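Local coordinates for protein monalysin (Pseudomonas entomophila, PDB 4MKO) that forms pores in host cell membranes as an aerolysin-like beta-barrel toxin, lysing cells and damaging the intestine of Drosophila, at residues A[59-63]-A[75-80]. Numbering follows the deposited sequence.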
loop_
_atom_site.group_PDB
_atom_site.type_symbol
_atom_site.label_atom_id
_atom_site.label_comp_id
_atom_site.label_asym_id
_atom_site.label_seq_id
_atom_site.Cartn_x
_atom_site.Cartn_y
_atom_site.Cartn_z
ATOM N N LEU A 59 4.299 3.255 -6.957
ATOM C CA LEU A 59 3.763 4.451 -7.601
ATOM C C LEU A 59 2.586 4.056 -8.479
ATOM O O LEU A 59 2.737 3.243 -9.408
ATOM C CB LEU A 59 4.868 5.108 -8.439
ATOM C CG LEU A 59 6.003 5.790 -7.666
ATOM C CD1 LEU A 59 7.036 6.354 -8.623
ATOM C CD2 LEU A 59 5.470 6.882 -6.756
ATOM N N GLN A 60 1.403 4.584 -8.165
ATOM C CA GLN A 60 0.237 4.260 -8.978
ATOM C C GLN A 60 -0.063 5.414 -9.920
ATOM O O GLN A 60 0.058 6.580 -9.554
ATOM C CB GLN A 60 -0.975 3.864 -8.130
ATOM C CG GLN A 60 -1.820 5.018 -7.619
ATOM C CD GLN A 60 -3.086 4.541 -6.941
ATOM O OE1 GLN A 60 -3.365 3.331 -6.825
ATOM N NE2 GLN A 60 -3.844 5.489 -6.413
ATOM N N TYR A 61 -0.431 5.073 -11.138
ATOM C CA TYR A 61 -0.702 6.043 -12.201
ATOM C C TYR A 61 -1.797 7.066 -11.853
ATOM O O TYR A 61 -2.858 6.685 -11.356
ATOM C CB TYR A 61 -1.081 5.272 -13.463
ATOM C CG TYR A 61 -1.313 6.153 -14.669
ATOM C CD1 TYR A 61 -0.243 6.685 -15.386
ATOM C CD2 TYR A 61 -2.605 6.462 -15.092
ATOM C CE1 TYR A 61 -0.455 7.500 -16.501
ATOM C CE2 TYR A 61 -2.828 7.272 -16.205
ATOM C CZ TYR A 61 -1.750 7.791 -16.902
ATOM O OH TYR A 61 -1.961 8.598 -17.992
ATOM N N VAL A 62 -1.537 8.366 -12.117
ATOM C CA VAL A 62 -2.533 9.423 -11.931
ATOM C C VAL A 62 -2.959 9.934 -13.325
ATOM O O VAL A 62 -4.133 9.828 -13.677
ATOM C CB VAL A 62 -2.058 10.567 -10.990
ATOM C CG1 VAL A 62 -3.041 11.743 -10.990
ATOM C CG2 VAL A 62 -1.842 10.053 -9.576
ATOM N N GLU A 63 -2.013 10.474 -14.109
ATOM C CA GLU A 63 -2.276 10.994 -15.456
ATOM C C GLU A 63 -1.004 11.336 -16.214
ATOM O O GLU A 63 0.097 11.325 -15.652
ATOM C CB GLU A 63 -3.238 12.204 -15.424
ATOM C CG GLU A 63 -2.694 13.438 -14.724
ATOM C CD GLU A 63 -3.558 14.676 -14.887
ATOM O OE1 GLU A 63 -3.019 15.728 -15.300
ATOM O OE2 GLU A 63 -4.768 14.605 -14.573
ATOM N N LEU A 75 -1.288 23.056 -13.379
ATOM C CA LEU A 75 -2.009 21.828 -13.652
ATOM C C LEU A 75 -2.761 21.335 -12.428
ATOM O O LEU A 75 -2.165 21.220 -11.369
ATOM C CB LEU A 75 -1.019 20.747 -14.146
ATOM C CG LEU A 75 -1.655 19.501 -14.755
ATOM C CD1 LEU A 75 -2.178 19.784 -16.173
ATOM C CD2 LEU A 75 -0.662 18.385 -14.826
ATOM N N SER A 76 -4.059 21.031 -12.584
ATOM C CA SER A 76 -4.911 20.468 -11.530
ATOM C C SER A 76 -5.117 18.991 -11.856
ATOM O O SER A 76 -5.399 18.640 -13.007
ATOM C CB SER A 76 -6.273 21.159 -11.496
ATOM O OG SER A 76 -6.205 22.411 -10.839
ATOM N N TYR A 77 -4.997 18.129 -10.850
ATOM C CA TYR A 77 -5.174 16.684 -11.054
ATOM C C TYR A 77 -5.744 16.101 -9.788
ATOM O O TYR A 77 -5.629 16.716 -8.720
ATOM C CB TYR A 77 -3.849 15.986 -11.453
ATOM C CG TYR A 77 -2.664 16.412 -10.614
ATOM C CD1 TYR A 77 -2.364 15.768 -9.415
ATOM C CD2 TYR A 77 -1.885 17.508 -10.979
ATOM C CE1 TYR A 77 -1.290 16.181 -8.621
ATOM C CE2 TYR A 77 -0.836 17.951 -10.177
ATOM C CZ TYR A 77 -0.536 17.282 -9.003
ATOM O OH TYR A 77 0.510 17.733 -8.230
ATOM N N GLN A 78 -6.350 14.922 -9.893
ATOM C CA GLN A 78 -6.969 14.294 -8.745
ATOM C C GLN A 78 -6.069 13.288 -8.066
ATOM O O GLN A 78 -5.604 12.345 -8.704
ATOM C CB GLN A 78 -8.301 13.618 -9.143
ATOM C CG GLN A 78 -9.401 14.579 -9.638
ATOM C CD GLN A 78 -9.735 15.642 -8.624
ATOM O OE1 GLN A 78 -10.289 15.360 -7.560
ATOM N NE2 GLN A 78 -9.340 16.879 -8.905
ATOM N N LEU A 79 -5.838 13.482 -6.773
ATOM C CA LEU A 79 -5.140 12.500 -5.942
ATOM C C LEU A 79 -6.199 11.915 -5.022
ATOM O O LEU A 79 -7.341 12.390 -5.019
ATOM C CB LEU A 79 -3.998 13.140 -5.134
ATOM C CG LEU A 79 -2.835 13.770 -5.922
ATOM C CD1 LEU A 79 -1.783 14.322 -4.969
ATOM C CD2 LEU A 79 -2.167 12.773 -6.886
ATOM N N THR A 80 -5.858 10.876 -4.255
ATOM C CA THR A 80 -6.808 10.299 -3.305
ATOM C C THR A 80 -6.182 10.118 -1.931
ATOM O O THR A 80 -4.949 10.062 -1.793
ATOM C CB THR A 80 -7.397 8.967 -3.824
ATOM O OG1 THR A 80 -6.355 7.990 -3.902
ATOM C CG2 THR A 80 -8.115 9.100 -5.173
HETATM O O HOH W 1 -6.653 5.764 -5.387
HETATM O O HOH W 2 -6.493 13.706 -12.513
#
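A classic beta bulge in an aerolysin-like fold shapes this contact. Val-62 and Glu-63 both face Ile-140 of strand 136-151, so two consecutive side chains point toward strand 75-80 where regular alternation would send one the other way. Strand 75-80 belongs to a separate two-stranded sheet with strand 124-133, within the region inferred to form the pore. The strands run roughly antiparallel (149°), but their axes stay 7.5 Å apart at closest approach and no direct hydrogen bond links them: side chains and two bridging waters span the gap.

Val-62, compact and branched at CB, turns both methyls to strand 75-80, its short apolar side chain fitting against Leu-79 and Tyr-77. CG2 of Val-62 meets CD2 of Leu-79 at 3.8 Å, while CG1 lies 4.3 Å from CB of Tyr-77 and 3.5 Å from the carbonyl O of Gln-78. The phenol of Tyr-77 leads away from this interface, its OH hydrogen-bonding Thr-130 and Arg-187.

Glu-63 is long enough to cross the gap. Its carboxylate passes close to apolar groups, OE1 3.6 Å from CD2 of Leu-75 and OE2 3.5 Å from CB of Tyr-77, but OE2 stays hydrated. It takes a hydrogen bond from a water that accepts one from Gln-78, the water oxygen lying 2.8 Å from OE2 of Glu-63 and 2.9 Å from N of Gln-78. Farther along, a second water bridges two polar side chains, its oxygen 3.0 Å from NE2 of Gln-60 and 2.7 Å from OG1 of Thr-80.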